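Local coordinates for protein thermostable monoacylglycerol lipase (Bacillus, PDB 4LHE) that probably hydrolyses monoacylglycerols to free fatty acid and glycerol, as a heat-stable lipase of the alpha/beta-hydrolase fold, at residues D72-V77 with G100-Y105; L106-P111 with A175-K180. One frame throughout, in Å; residues are numbered along the deposited sequence.

Interaction 1. Residues D72-V77 with G100-Y105; sequences DWVASV and GTLTLY
Val74 and Val77 meet Leu102 and Tyr105 in a buried, purely apolar helix-to-helix contact between helix 70-87 and helix 98-109. The two short axes stay 10.6 Å apart and cross at -69°, so side chains rather than backbones bridge the gap. Leu102 reaches into the middle with both methyls at work: CD2 touches Val74 CG2 at 3.8 Å, and CD1 lies 4.0 Å from Val77 CG2, one turn farther along the helix. Trp73 adds only its CB, 4.4 Å from Leu102 CD1; its indole leads away and meets His58 edge-to-face.

In the alpha/beta-hydrolase fold, helix 98-109 is the one that leaves the probable nucleophile elbow, and Leu102 touches that elbow. Val26 of strand 21-26 and Leu55 also pack on Leu102, so its side chain sits between the partner helix and the central sheet.

Val74 straddles the rim of the tyrosine, with CG2 over the ring face near CE2 and CG1 outside the ring, beyond CE2. CG2 makes a CH-pi contact with the Tyr105 ring, 4.0 Å from the centroid and 20° off the normal, displaced somewhat toward the rim. CG1, held anti to the backbone N (chi1 166°), comes to 3.6 Å from Tyr105 CE2. The valine crosses the tyrosine side chain at about a right angle.

Interaction 2. Residues L106-P111 with A175-K180; sequences LAEHHP and AQTKAK
The His109 ring presents its NE2 edge to Gln176, whose OE1 lies 4.4 Å from NE2 and near the ring plane, while the Tyr105 ring stacks on the imidazole and Tyr105 O accepts a bond from ND1. The other flat group is the Glu108 carboxylate. Lys180 O sits over one face, 3.2 Å from CD; on the other side of the plane Thr177 CG2 stands well off to the side, past the oxygens and nearest OE2.

In this alpha/beta-hydrolase fold the contact joins the C-terminal part of helix 98-109 to the end of helix 164-179, which belongs to the excursion between sheet strands 115-119 and 188-193. Glu108 is the main bridge. With its chain extended beyond CG (chi2 163°), the acid reaches the carbonyls near the end of the partner helix, crossing the Lys180 side chain at about a right angle.

Glu108 OE2 comes to 2.6 Å from Thr177 O. Two oxygens so near suggest that the buried acid probably holds a proton, and the carbonyl-rich helix end would be expected to favour that form. Lys180 O, 3.2 Å from the same OE2, is a second acceptor and makes no hydrogen bond with it. From its side chain Lys180 offers CB, 3.4 Å from Glu108 OE1, while the bent chain carries its end away; its backbone O lies 3.1 Å from Glu108 CG. In Thr177, chi1 of -60° puts OG1 beside the backbone N, where it bonds to Leu173 O, and leaves CG2 anti to that N, 3.7 Å from Glu108 OE2.

How the interactions relate
Helix 98-109 carries one side of both contacts, with centres about 10 Å apart. Its residues 100-105 meet helix 70-87 in interaction 1 and its C-terminal part meets the end of helix 164-179 in interaction 2, in that order along the chain. The contacts touch at several points: Tyr105 OH lies 3.4 Å from Gln176 OE1, Thr101 CG2 packs on Thr177 OG1, and Val77 CG1 meets Leu106 CD1. Helix 98-109 is thereby flanked by a helix that precedes strand 90-96 and one that follows strand 115-119. The same helix starts at the probable nucleophile elbow, so both contacts lie on the helix that follows the likely catalytic serine.

Interaction 1. Residues D72-V77 with G100-Y105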
loop_
_atom_site.group_PDB
_atom_site.type_symbol
_atom_site.label_atom_id
_atom_site.label_comp_id
_atom_site.label_asym_id
_atom_site.label_seq_id
_atom_site.Cartn_x
_atom_site.Cartn_y
_atom_site.Cartn_z
ATOM N N ASP A 72 -14.042 -2.185 4.362
ATOM C CA ASP A 72 -14.258 -1.124 3.377
ATOM C C ASP A 72 -13.020 -0.916 2.480
ATOM O O ASP A 72 -13.142 -0.707 1.272
ATOM C CB ASP A 72 -14.630 0.201 4.070
ATOM C CG ASP A 72 -16.005 0.160 4.748
ATOM O OD1 ASP A 72 -16.934 -0.467 4.201
ATOM O OD2 ASP A 72 -16.154 0.771 5.828
ATOM N N TRP A 73 -11.839 -0.962 3.093
ATOM C CA TRP A 73 -10.578 -0.739 2.388
ATOM C C TRP A 73 -10.309 -1.885 1.436
ATOM O O TRP A 73 -9.917 -1.668 0.280
ATOM C CB TRP A 73 -9.417 -0.588 3.388
ATOM C CG TRP A 73 -9.701 0.440 4.458
ATOM C CD1 TRP A 73 -10.504 1.545 4.347
ATOM C CD2 TRP A 73 -9.193 0.446 5.800
ATOM N NE1 TRP A 73 -10.525 2.231 5.545
ATOM C CE2 TRP A 73 -9.730 1.574 6.449
ATOM C CE3 TRP A 73 -8.334 -0.396 6.513
ATOM C CZ2 TRP A 73 -9.430 1.886 7.776
ATOM C CZ3 TRP A 73 -8.051 -0.090 7.841
ATOM C CH2 TRP A 73 -8.598 1.036 8.451
ATOM N N VAL A 74 -10.544 -3.107 1.912
ATOM C CA VAL A 74 -10.480 -4.285 1.044
ATOM C C VAL A 74 -11.434 -4.153 -0.133
ATOM O O VAL A 74 -11.080 -4.477 -1.278
ATOM C CB VAL A 74 -10.757 -5.595 1.823
ATOM C CG1 VAL A 74 -11.032 -6.758 0.857
ATOM C CG2 VAL A 74 -9.575 -5.904 2.708
ATOM N N ALA A 75 -12.643 -3.665 0.141
ATOM C CA ALA A 75 -13.614 -3.483 -0.921
ATOM C C ALA A 75 -13.106 -2.483 -1.967
ATOM O O ALA A 75 -13.265 -2.719 -3.158
ATOM C CB ALA A 75 -14.962 -3.064 -0.365
ATOM N N SER A 76 -12.488 -1.383 -1.527
ATOM C CA SER A 76 -11.934 -0.393 -2.460
ATOM C C SER A 76 -10.903 -1.026 -3.362
ATOM O O SER A 76 -10.873 -0.754 -4.554
ATOM C CB SER A 76 -11.249 0.754 -1.710
ATOM O OG SER A 76 -12.169 1.506 -0.962
ATOM N N VAL A 77 -10.033 -1.847 -2.779
ATOM C CA VAL A 77 -8.991 -2.526 -3.546
ATOM C C VAL A 77 -9.568 -3.619 -4.449
ATOM O O VAL A 77 -9.098 -3.826 -5.578
ATOM C CB VAL A 77 -7.942 -3.131 -2.614
ATOM C CG1 VAL A 77 -6.844 -3.775 -3.421
ATOM C CG2 VAL A 77 -7.363 -2.042 -1.735
ATOM N N GLY A 100 0.700 -2.158 0.979
ATOM C CA GLY A 100 1.457 -3.399 0.846
ATOM C C GLY A 100 0.789 -4.555 1.563
ATOM O O GLY A 100 0.842 -5.699 1.107
ATOM N N THR A 101 0.148 -4.265 2.690
ATOM C CA THR A 101 -0.617 -5.289 3.384
ATOM C C THR A 101 -1.791 -5.727 2.503
ATOM O O THR A 101 -2.109 -6.921 2.406
ATOM C CB THR A 101 -1.145 -4.764 4.729
ATOM O OG1 THR A 101 -0.058 -4.225 5.496
ATOM C CG2 THR A 101 -1.810 -5.884 5.512
ATOM N N LEU A 102 -2.421 -4.751 1.858
ATOM C CA LEU A 102 -3.608 -4.985 1.041
ATOM C C LEU A 102 -3.247 -5.670 -0.252
ATOM O O LEU A 102 -4.081 -6.350 -0.851
ATOM C CB LEU A 102 -4.303 -3.658 0.747
ATOM C CG LEU A 102 -5.089 -3.118 1.941
ATOM C CD1 LEU A 102 -5.444 -1.670 1.712
ATOM C CD2 LEU A 102 -6.362 -3.976 2.110
ATOM N N THR A 103 -2.002 -5.465 -0.685
ATOM C CA THR A 103 -1.465 -6.134 -1.856
ATOM C C THR A 103 -1.275 -7.617 -1.537
ATOM O O THR A 103 -1.675 -8.491 -2.321
ATOM C CB THR A 103 -0.121 -5.507 -2.279
ATOM O OG1 THR A 103 -0.366 -4.200 -2.808
ATOM C CG2 THR A 103 0.563 -6.367 -3.349
ATOM N N LEU A 104 -0.664 -7.891 -0.385
ATOM C CA LEU A 104 -0.494 -9.257 0.088
ATOM C C LEU A 104 -1.843 -9.925 0.223
ATOM O O LEU A 104 -2.026 -11.055 -0.222
ATOM C CB LEU A 104 0.214 -9.258 1.435
ATOM C CG LEU A 104 1.645 -8.729 1.377
ATOM C CD1 LEU A 104 2.084 -8.315 2.767
ATOM C CD2 LEU A 104 2.605 -9.785 0.797
ATOM N N TYR A 105 -2.790 -9.203 0.821
ATOM C CA TYR A 105 -4.142 -9.710 1.055
ATOM C C TYR A 105 -4.777 -10.173 -0.241
ATOM O O TYR A 105 -5.312 -11.281 -0.318
ATOM C CB TYR A 105 -5.001 -8.600 1.673
ATOM C CG TYR A 105 -6.395 -9.016 2.091
ATOM C CD1 TYR A 105 -6.651 -9.398 3.398
ATOM C CD2 TYR A 105 -7.461 -9.001 1.192
ATOM C CE1 TYR A 105 -7.923 -9.769 3.805
ATOM C CE2 TYR A 105 -8.737 -9.375 1.589
ATOM C CZ TYR A 105 -8.958 -9.751 2.902
ATOM O OH TYR A 105 -10.216 -10.123 3.329
#

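Interaction 2. Residues L106-P111 with A175-K180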
loop_
_atom_site.group_PDB
_atom_site.type_symbol
_atom_site.label_atom_id
_atom_site.label_comp_id
_atom_site.label_asym_id
_atom_site.label_seq_id
_atom_site.Cartn_x
_atom_site.Cartn_y
_atom_site.Cartn_z
ATOM N N LEU A 106 -4.705 -9.319 -1.259
ATOM C CA LEU A 106 -5.335 -9.587 -2.544
ATOM C C LEU A 106 -4.693 -10.775 -3.247
ATOM O O LEU A 106 -5.379 -11.556 -3.917
ATOM C CB LEU A 106 -5.247 -8.345 -3.425
ATOM C CG LEU A 106 -6.511 -7.930 -4.156
ATOM C CD1 LEU A 106 -7.484 -7.310 -3.182
ATOM C CD2 LEU A 106 -6.163 -6.951 -5.265
ATOM N N ALA A 107 -3.379 -10.913 -3.096
ATOM C CA ALA A 107 -2.670 -12.039 -3.691
ATOM C C ALA A 107 -3.152 -13.348 -3.039
ATOM O O ALA A 107 -3.300 -14.374 -3.714
ATOM C CB ALA A 107 -1.151 -11.861 -3.538
ATOM N N GLU A 108 -3.407 -13.296 -1.729
ATOM C CA GLU A 108 -3.958 -14.439 -0.993
ATOM C C GLU A 108 -5.339 -14.878 -1.489
ATOM O O GLU A 108 -5.705 -16.052 -1.376
ATOM C CB GLU A 108 -4.025 -14.120 0.509
ATOM C CG GLU A 108 -2.662 -13.982 1.146
ATOM C CD GLU A 108 -2.695 -13.296 2.481
ATOM O OE1 GLU A 108 -3.789 -12.932 2.940
ATOM O OE2 GLU A 108 -1.624 -13.133 3.088
ATOM N N HIS A 109 -6.106 -13.939 -2.031
ATOM C CA HIS A 109 -7.470 -14.232 -2.453
ATOM C C HIS A 109 -7.611 -14.462 -3.956
ATOM O O HIS A 109 -8.610 -15.036 -4.407
ATOM C CB HIS A 109 -8.422 -13.121 -1.992
ATOM C CG HIS A 109 -8.708 -13.139 -0.524
ATOM N ND1 HIS A 109 -7.719 -13.060 0.431
ATOM C CD2 HIS A 109 -9.880 -13.220 0.155
ATOM C CE1 HIS A 109 -8.263 -13.096 1.635
ATOM N NE2 HIS A 109 -9.574 -13.194 1.493
ATOM N N HIS A 110 -6.621 -14.016 -4.727
ATOM C CA HIS A 110 -6.633 -14.181 -6.182
ATOM C C HIS A 110 -5.257 -14.627 -6.732
ATOM O O HIS A 110 -4.464 -13.785 -7.170
ATOM C CB HIS A 110 -6.995 -12.855 -6.895
ATOM C CG HIS A 110 -8.283 -12.219 -6.453
ATOM N ND1 HIS A 110 -9.510 -12.570 -6.981
ATOM C CD2 HIS A 110 -8.527 -11.199 -5.590
ATOM C CE1 HIS A 110 -10.456 -11.827 -6.429
ATOM N NE2 HIS A 110 -9.885 -10.988 -5.581
ATOM N N PRO A 111 -4.948 -15.936 -6.709
ATOM C CA PRO A 111 -3.683 -16.290 -7.381
ATOM C C PRO A 111 -3.654 -16.216 -8.928
ATOM O O PRO A 111 -2.681 -16.660 -9.542
ATOM C CB PRO A 111 -3.386 -17.710 -6.868
ATOM C CG PRO A 111 -4.635 -18.163 -6.154
ATOM C CD PRO A 111 -5.324 -16.925 -5.684
ATOM N N ALA A 175 -3.436 -9.118 10.823
ATOM C CA ALA A 175 -3.536 -10.469 11.379
ATOM C C ALA A 175 -4.047 -11.449 10.342
ATOM O O ALA A 175 -3.459 -12.508 10.140
ATOM C CB ALA A 175 -4.450 -10.475 12.609
ATOM N N GLN A 176 -5.164 -11.106 9.710
ATOM C CA GLN A 176 -5.761 -11.957 8.693
ATOM C C GLN A 176 -4.806 -12.090 7.498
ATOM O O GLN A 176 -4.839 -13.101 6.788
ATOM C CB GLN A 176 -7.122 -11.381 8.252
ATOM C CG GLN A 176 -8.175 -12.420 7.853
ATOM C CD GLN A 176 -9.285 -11.846 6.963
ATOM O OE1 GLN A 176 -9.499 -12.309 5.833
ATOM N NE2 GLN A 176 -10.001 -10.844 7.474
ATOM N N THR A 177 -3.942 -11.087 7.292
ATOM C CA THR A 177 -3.004 -11.098 6.153
ATOM C C THR A 177 -1.768 -11.943 6.436
ATOM O O THR A 177 -1.402 -12.808 5.645
ATOM C CB THR A 177 -2.539 -9.670 5.757
ATOM O OG1 THR A 177 -3.674 -8.876 5.388
ATOM C CG2 THR A 177 -1.570 -9.725 4.588
ATOM N N LYS A 178 -1.125 -11.690 7.565
ATOM C CA LYS A 178 0.050 -12.456 7.953
ATOM C C LYS A 178 -0.269 -13.949 8.085
ATOM O O LYS A 178 0.511 -14.804 7.660
ATOM C CB LYS A 178 0.579 -11.927 9.278
ATOM C CG LYS A 178 1.764 -12.690 9.820
ATOM C CD LYS A 178 2.073 -12.163 11.205
ATOM C CE LYS A 178 3.370 -12.711 11.753
ATOM N NZ LYS A 178 3.899 -11.788 12.802
ATOM N N ALA A 179 -1.428 -14.252 8.663
ATOM C CA ALA A 179 -1.859 -15.635 8.852
ATOM C C ALA A 179 -1.915 -16.398 7.534
ATOM O O ALA A 179 -1.620 -17.600 7.480
ATOM C CB ALA A 179 -3.221 -15.674 9.544
ATOM N N LYS A 180 -2.284 -15.696 6.467
ATOM C CA LYS A 180 -2.544 -16.352 5.200
ATOM C C LYS A 180 -1.468 -16.147 4.137
ATOM O O LYS A 180 -1.764 -16.314 2.963
ATOM C CB LYS A 180 -3.892 -15.887 4.644
ATOM C CG LYS A 180 -5.092 -16.234 5.508
ATOM C CD LYS A 180 -5.422 -17.713 5.409
ATOM C CE LYS A 180 -5.155 -18.449 6.723
ATOM N NZ LYS A 180 -6.350 -18.469 7.618
#